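Side-chain contacts in protein ElaA (PDB 5Z6N), which probably acts as an N-acetyltransferase of the GNAT superfamily, transferring an acetyl group from acetyl coenzyme A to an amine: residues R49-W54 with Q93-K98; A63-S68 with S97-T102; L114-Q117 with F123-S126. All coordinates share one frame; numbering follows the deposited sequence.

Interaction 1 of 3, residues R49-W54 with Q93-K98; sequences RHILGW and QQLMSK
Ile51 and Leu95 meet where helix 91-106 of the GNAT fold lies across one face of the mixed β-sheet, with Lys98 at the partly exposed border of the patch. The Ile51-Leu95 touch is apolar: Ile51 CG2 comes 4.0 Å from Leu95 CD1, the two branched chains crossing obliquely. Ile51 points from its strand toward the helix. A chi1 of -66° sets its CG1 beside the backbone N and CG2 opposite it, sending the two branches to different turns of the helix: CG2 to the leucine, CG1 and its terminal methyl to the turn of Lys98. Leu95 leaves the helix at a slant, but a CG opposite its backbone N (chi1 162°) helps bring CD1 to Ile51, and the side chain also packs on Ala63 and Trp4 of the two flanking strands. Lys98 starts toward the strand and then turns off. Its aliphatic root borders the patch, and its ammonium end forms a cation-pi pair with Trp4 of strand 3-8. Ile51 also touches Thr99 and Thr102 further along the helix. No hydrogen bond crosses between the segments; at the Lys98 turn a methyl simply lies against a backbone carbonyl, Ile51 CD1 standing 4.2 Å from Lys98 O.

Interaction 2 of 3, residues A63-S68 with S97-T102; sequences ARILKS and SKTLET
Ile65 meets two threonines one turn apart on helix 91-106. Its CD1 approaches Thr99 CG2 at 3.6 Å and Thr102 CG2 at 3.7 Å, which makes this methyl the close-packed point of the contact. The side chains of Ile65 and Thr99 lie alongside each other, pointing opposite ways, and Thr102 crosses the isoleucine at a slant. In both threonines CG2 stands opposite the backbone N (chi1 -60°), which presents the methyl to the strand while OG1 turns back along the helix. Both hydroxyls bond to helix carbonyls: Thr99 OG1 to Leu95 O, and Thr102 OG1 to Lys98 O over 3.0 Å, tilted 19° from the carbonyl plane. Thr102 OG1 has a weak second hydrogen bond with Asp6 OD2. Two polar groups are thus buried without any hydrogen bond crossing to the strand.

Packing is looser at Ala63, whose CB stands 4.0 Å from Thr99 OG1, and on the helix's outer side Glu101 faces solvent. Strand and helix run nearly parallel; the axes of the two short segments are 22° apart and 9.8 Å distant at closest approach. Strand 59-67 is flanked in the sheet by antiparallel strands 49-54 and 75-82; Ile51 of the former and Val75 of the latter pack against Ile65, and Trp107, just beyond the helix, adds a further contact.

Interaction 3 of 3, residues L114-Q117 with F123-S126; sequences LGAQ and FYQS
Ala116 and Tyr124 bring the two backbones nearest, with 8.5 Å between their CA atoms on strand 112-117 and the short helix 121-124, and the tyrosine ring lies between them. Leu114 and Ala116, alternate residues of the strand, both point toward the helix, with Gly115, which has no side chain, between them.

Leu114 supplies the main contact. Its CG is opposite the backbone N (chi1 171°), which carries the two methyls out to the ring. CD2 sits over the middle of one ring face as a CH-pi contact, 3.8 Å from the Tyr124 centroid and only 5° off the ring normal. CD1 takes the flank, 3.8 Å from Tyr124 CE1. The leucine and tyrosine side chains cross at about a right angle. Ala116 CB meets the other flank obliquely, 3.5 Å from Tyr124 CE2.

This strand-to-helix turn is part of the GNAT core: strand 112-117 is the partner that runs parallel to strand 75-82, and a Phe-Tyr-x-x-Phe-Gly-Phe sequence that begins in the helix resembles one common in the superfamily. Tyr124 points inward from it, CG lying beside the backbone N (chi1 -66°), and its ring also touches Val80 and Met146 of the sheet.

On the ring face opposite Leu114, Phe123 CD2 lies 3.9 Å above the plane, displaced toward the rim, so the tyrosine is sandwiched between a strand leucine and its own neighbour. In return Tyr124 CE1 lies in the plane of the Phe123 ring, at its edge. Phe123 itself stacks edge-to-face with Phe127, while Met96 of helix 91-106 packs against Leu114, Phe123 and Tyr124 alike.

How the interactions relate
Interactions 1 and 2 share helix 91-106 and press it onto adjacent, hydrogen-bonded strands of one sheet; they touch directly, through the terminal methyl of Ile51. Interaction 3 joins the strand that follows this helix to the next short helix, with its centre about 15 Å from that of interaction 1; the two sites are joined through helix 91-106, whose Met96 faces interaction 3. Interactions 2 and 3 do not touch. All three are buried and lack hydrogen bonds across the segments, though interaction 1 extends to the partly exposed Lys98. Their surfaces differ: aliphatic branches in interaction 1, isoleucine against threonine methyls in interaction 2, and an aromatic face in interaction 3.

Interaction 1 of 3, residues R49-W54 with Q93-K98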
# COMPACT_ATOMS: atom_id res chain seq x y z
N ARG B 49 14.09 8.06 -5.70
CA ARG B 49 14.72 6.76 -5.59
C ARG B 49 14.23 6.05 -4.34
O ARG B 49 13.73 6.68 -3.40
CB ARG B 49 16.25 6.89 -5.53
CG ARG B 49 16.82 8.01 -6.38
CD ARG B 49 18.33 7.90 -6.53
NE ARG B 49 18.76 6.51 -6.64
CZ ARG B 49 19.06 5.93 -7.79
NH1 ARG B 49 18.98 6.61 -8.93
NH2 ARG B 49 19.44 4.66 -7.82
N HIS B 50 14.40 4.74 -4.32
CA HIS B 50 14.07 3.92 -3.16
C HIS B 50 15.25 3.01 -2.83
O HIS B 50 15.93 2.50 -3.72
CB HIS B 50 12.81 3.07 -3.39
CG HIS B 50 11.67 3.82 -4.01
ND1 HIS B 50 11.65 4.18 -5.34
CD2 HIS B 50 10.53 4.31 -3.47
CE1 HIS B 50 10.53 4.84 -5.60
NE2 HIS B 50 9.83 4.93 -4.48
N ILE B 51 15.48 2.81 -1.53
CA ILE B 51 16.57 1.99 -1.03
C ILE B 51 15.97 0.86 -0.20
O ILE B 51 15.17 1.11 0.71
CB ILE B 51 17.58 2.83 -0.23
CG1 ILE B 51 18.26 3.81 -1.19
CG2 ILE B 51 18.60 1.94 0.48
CD1 ILE B 51 19.03 4.90 -0.55
N LEU B 52 16.33 -0.37 -0.55
CA LEU B 52 15.72 -1.57 0.02
C LEU B 52 16.81 -2.44 0.62
O LEU B 52 17.83 -2.71 -0.03
CB LEU B 52 14.96 -2.36 -1.05
CG LEU B 52 14.13 -1.62 -2.11
CD1 LEU B 52 13.63 -2.55 -3.19
CD2 LEU B 52 12.99 -0.91 -1.47
N GLY B 53 16.59 -2.90 1.85
CA GLY B 53 17.47 -3.88 2.45
C GLY B 53 16.83 -5.25 2.41
O GLY B 53 15.75 -5.46 2.97
N TRP B 54 17.48 -6.21 1.74
CA TRP B 54 16.93 -7.55 1.55
C TRP B 54 17.73 -8.57 2.34
O TRP B 54 18.97 -8.59 2.28
CB TRP B 54 16.91 -7.93 0.07
CG TRP B 54 15.83 -7.25 -0.71
CD1 TRP B 54 15.96 -6.13 -1.49
CD2 TRP B 54 14.46 -7.64 -0.80
NE1 TRP B 54 14.74 -5.81 -2.05
CE2 TRP B 54 13.81 -6.72 -1.64
CE3 TRP B 54 13.71 -8.69 -0.24
CZ2 TRP B 54 12.45 -6.81 -1.94
CZ3 TRP B 54 12.37 -8.78 -0.54
CH2 TRP B 54 11.75 -7.84 -1.38
N GLN B 93 21.68 2.08 11.21
CA GLN B 93 22.85 2.88 10.87
C GLN B 93 23.35 2.57 9.47
O GLN B 93 23.89 3.46 8.79
CB GLN B 93 23.94 2.65 11.92
CG GLN B 93 25.34 3.11 11.52
CD GLN B 93 26.15 2.00 10.88
OE1 GLN B 93 26.23 0.89 11.40
NE2 GLN B 93 26.76 2.30 9.74
N GLN B 94 23.17 1.33 9.00
CA GLN B 94 23.60 0.99 7.65
C GLN B 94 22.65 1.57 6.61
O GLN B 94 23.10 2.08 5.57
CB GLN B 94 23.69 -0.53 7.50
CG GLN B 94 24.97 -1.12 8.08
CD GLN B 94 24.82 -2.59 8.43
OE1 GLN B 94 25.32 -3.04 9.46
NE2 GLN B 94 24.12 -3.33 7.58
N LEU B 95 21.34 1.51 6.86
CA LEU B 95 20.37 2.09 5.93
C LEU B 95 20.60 3.58 5.75
O LEU B 95 20.59 4.10 4.63
CB LEU B 95 18.95 1.81 6.43
CG LEU B 95 17.82 2.66 5.85
CD1 LEU B 95 17.68 2.45 4.35
CD2 LEU B 95 16.51 2.36 6.56
N MET B 96 20.81 4.29 6.86
CA MET B 96 20.94 5.75 6.81
C MET B 96 22.18 6.16 6.01
O MET B 96 22.09 6.99 5.10
CB MET B 96 21.01 6.30 8.23
CG MET B 96 19.70 6.22 8.98
SD MET B 96 18.45 7.23 8.17
CE MET B 96 19.25 8.84 8.25
N SER B 97 23.33 5.58 6.34
CA SER B 97 24.58 5.99 5.70
C SER B 97 24.59 5.67 4.21
O SER B 97 25.18 6.42 3.42
CB SER B 97 25.76 5.34 6.40
OG SER B 97 25.54 3.95 6.57
N LYS B 98 23.96 4.56 3.80
CA LYS B 98 23.88 4.26 2.38
C LYS B 98 22.89 5.17 1.67
O LYS B 98 23.07 5.47 0.48
CB LYS B 98 23.51 2.79 2.18
CG LYS B 98 24.52 1.83 2.77
CD LYS B 98 24.27 0.40 2.34
CE LYS B 98 25.45 -0.50 2.70
NZ LYS B 98 25.60 -0.68 4.17

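Interaction 2 of 3, residues A63-S68 with S97-T102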
# COMPACT_ATOMS: atom_id res chain seq x y z
N ALA B 63 14.05 2.98 2.79
CA ALA B 63 13.92 4.43 2.88
C ALA B 63 13.75 4.98 1.47
O ALA B 63 14.28 4.42 0.50
CB ALA B 63 15.14 5.07 3.56
N ARG B 64 12.99 6.06 1.35
CA ARG B 64 12.76 6.70 0.07
C ARG B 64 13.28 8.13 0.10
O ARG B 64 13.39 8.76 1.16
CB ARG B 64 11.27 6.70 -0.33
CG ARG B 64 10.54 7.99 -0.04
CD ARG B 64 9.08 7.92 -0.50
NE ARG B 64 8.26 8.88 0.21
CZ ARG B 64 6.95 9.00 0.05
NH1 ARG B 64 6.31 8.21 -0.81
NH2 ARG B 64 6.26 9.90 0.73
N ILE B 65 13.61 8.63 -1.09
CA ILE B 65 14.29 9.91 -1.26
C ILE B 65 13.49 10.74 -2.24
O ILE B 65 13.30 10.34 -3.40
CB ILE B 65 15.73 9.70 -1.77
CG1 ILE B 65 16.51 8.77 -0.84
CG2 ILE B 65 16.42 11.03 -1.92
CD1 ILE B 65 17.85 8.38 -1.40
N LEU B 66 13.03 11.91 -1.80
CA LEU B 66 12.28 12.82 -2.66
C LEU B 66 13.20 13.92 -3.17
O LEU B 66 13.91 14.57 -2.39
CB LEU B 66 11.09 13.42 -1.90
CG LEU B 66 10.19 12.42 -1.19
CD1 LEU B 66 9.04 13.11 -0.50
CD2 LEU B 66 9.66 11.36 -2.14
N LYS B 67 13.20 14.12 -4.49
CA LYS B 67 13.93 15.21 -5.14
C LYS B 67 12.86 16.08 -5.80
O LYS B 67 12.44 15.83 -6.93
CB LYS B 67 14.95 14.69 -6.15
CG LYS B 67 15.64 15.79 -6.93
CD LYS B 67 16.38 16.74 -6.00
CE LYS B 67 16.65 18.08 -6.68
NZ LYS B 67 15.74 19.15 -6.19
N SER B 68 12.45 17.10 -5.10
CA SER B 68 11.36 17.90 -5.56
C SER B 68 11.33 19.28 -4.91
O SER B 68 12.20 19.62 -4.18
CB SER B 68 10.03 17.18 -5.29
OG SER B 68 9.81 17.03 -3.90
N SER B 97 23.33 5.58 6.34
CA SER B 97 24.58 5.99 5.70
C SER B 97 24.59 5.67 4.21
O SER B 97 25.18 6.42 3.42
CB SER B 97 25.76 5.34 6.40
OG SER B 97 25.54 3.95 6.57
N LYS B 98 23.96 4.56 3.80
CA LYS B 98 23.88 4.26 2.38
C LYS B 98 22.89 5.17 1.67
O LYS B 98 23.07 5.47 0.48
CB LYS B 98 23.51 2.79 2.18
CG LYS B 98 24.52 1.83 2.77
CD LYS B 98 24.27 0.40 2.34
CE LYS B 98 25.45 -0.50 2.70
NZ LYS B 98 25.60 -0.68 4.17
N THR B 99 21.86 5.63 2.38
CA THR B 99 20.89 6.56 1.80
C THR B 99 21.47 7.97 1.68
O THR B 99 21.11 8.70 0.75
CB THR B 99 19.60 6.56 2.63
OG1 THR B 99 19.04 5.24 2.65
CG2 THR B 99 18.57 7.51 2.03
N LEU B 100 22.36 8.35 2.59
CA LEU B 100 23.06 9.62 2.45
C LEU B 100 24.13 9.54 1.37
O LEU B 100 24.35 10.51 0.64
CB LEU B 100 23.66 10.04 3.78
CG LEU B 100 22.63 10.47 4.82
CD1 LEU B 100 23.29 10.71 6.17
CD2 LEU B 100 21.90 11.73 4.35
N GLU B 101 24.81 8.39 1.25
CA GLU B 101 25.71 8.18 0.12
C GLU B 101 24.98 8.29 -1.20
O GLU B 101 25.57 8.65 -2.22
CB GLU B 101 26.39 6.81 0.25
CG GLU B 101 27.24 6.41 -0.96
CD GLU B 101 27.64 4.94 -0.94
OE1 GLU B 101 27.02 4.16 -0.19
OE2 GLU B 101 28.57 4.57 -1.69
N THR B 102 23.68 7.97 -1.21
CA THR B 102 22.87 8.18 -2.41
C THR B 102 22.51 9.65 -2.59
O THR B 102 22.61 10.18 -3.70
CB THR B 102 21.60 7.32 -2.34
OG1 THR B 102 21.97 5.94 -2.24
CG2 THR B 102 20.75 7.52 -3.59

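Interaction 3 of 3, residues L114-Q117 with F123-S126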
# COMPACT_ATOMS: atom_id res chain seq x y z
N LEU B 114 14.88 15.74 6.72
CA LEU B 114 14.28 14.53 7.15
C LEU B 114 13.28 14.73 8.27
O LEU B 114 13.54 15.34 9.27
CB LEU B 114 15.38 13.55 7.56
CG LEU B 114 15.14 12.21 8.25
CD1 LEU B 114 16.35 11.35 8.05
CD2 LEU B 114 14.87 12.39 9.73
N GLY B 115 12.09 14.22 8.08
CA GLY B 115 11.09 14.35 9.11
C GLY B 115 11.26 13.18 10.03
O GLY B 115 11.46 12.10 9.59
N ALA B 116 11.17 13.38 11.31
CA ALA B 116 11.50 12.29 12.20
C ALA B 116 10.58 12.30 13.41
O ALA B 116 9.71 13.17 13.55
CB ALA B 116 12.96 12.37 12.66
N GLN B 117 10.77 11.32 14.27
CA GLN B 117 10.20 11.32 15.61
C GLN B 117 11.09 12.15 16.54
O GLN B 117 12.25 12.44 16.24
CB GLN B 117 10.08 9.90 16.14
CG GLN B 117 9.30 8.96 15.23
CD GLN B 117 7.80 9.05 15.44
OE1 GLN B 117 7.15 9.93 14.90
NE2 GLN B 117 7.25 8.14 16.22
N PHE B 123 19.69 9.67 17.28
CA PHE B 123 20.22 8.72 16.30
C PHE B 123 20.44 9.39 14.95
O PHE B 123 21.40 9.05 14.24
CB PHE B 123 19.26 7.53 16.18
CG PHE B 123 19.48 6.67 14.95
CD1 PHE B 123 20.33 5.58 15.01
CD2 PHE B 123 18.78 6.91 13.77
CE1 PHE B 123 20.53 4.77 13.90
CE2 PHE B 123 18.98 6.10 12.66
CZ PHE B 123 19.85 5.03 12.73
N TYR B 124 19.59 10.34 14.58
CA TYR B 124 19.81 11.10 13.36
C TYR B 124 20.86 12.18 13.54
O TYR B 124 21.53 12.55 12.58
CB TYR B 124 18.50 11.72 12.86
CG TYR B 124 17.47 10.71 12.42
CD1 TYR B 124 17.73 9.84 11.36
CD2 TYR B 124 16.23 10.62 13.04
CE1 TYR B 124 16.79 8.91 10.95
CE2 TYR B 124 15.29 9.70 12.63
CZ TYR B 124 15.57 8.84 11.59
OH TYR B 124 14.63 7.92 11.17
N GLN B 125 21.00 12.71 14.76
CA GLN B 125 22.08 13.66 15.03
C GLN B 125 23.45 13.01 14.94
O GLN B 125 24.45 13.72 14.81
CB GLN B 125 21.90 14.29 16.41
CG GLN B 125 20.89 15.42 16.45
CD GLN B 125 20.61 15.93 17.85
OE1 GLN B 125 19.97 16.96 18.04
NE2 GLN B 125 21.10 15.20 18.85
N SER B 126 23.53 11.68 15.02
CA SER B 126 24.78 10.96 14.83
C SER B 126 25.14 10.79 13.36
O SER B 126 26.19 10.20 13.06
CB SER B 126 24.72 9.59 15.51
OG SER B 126 24.36 8.58 14.60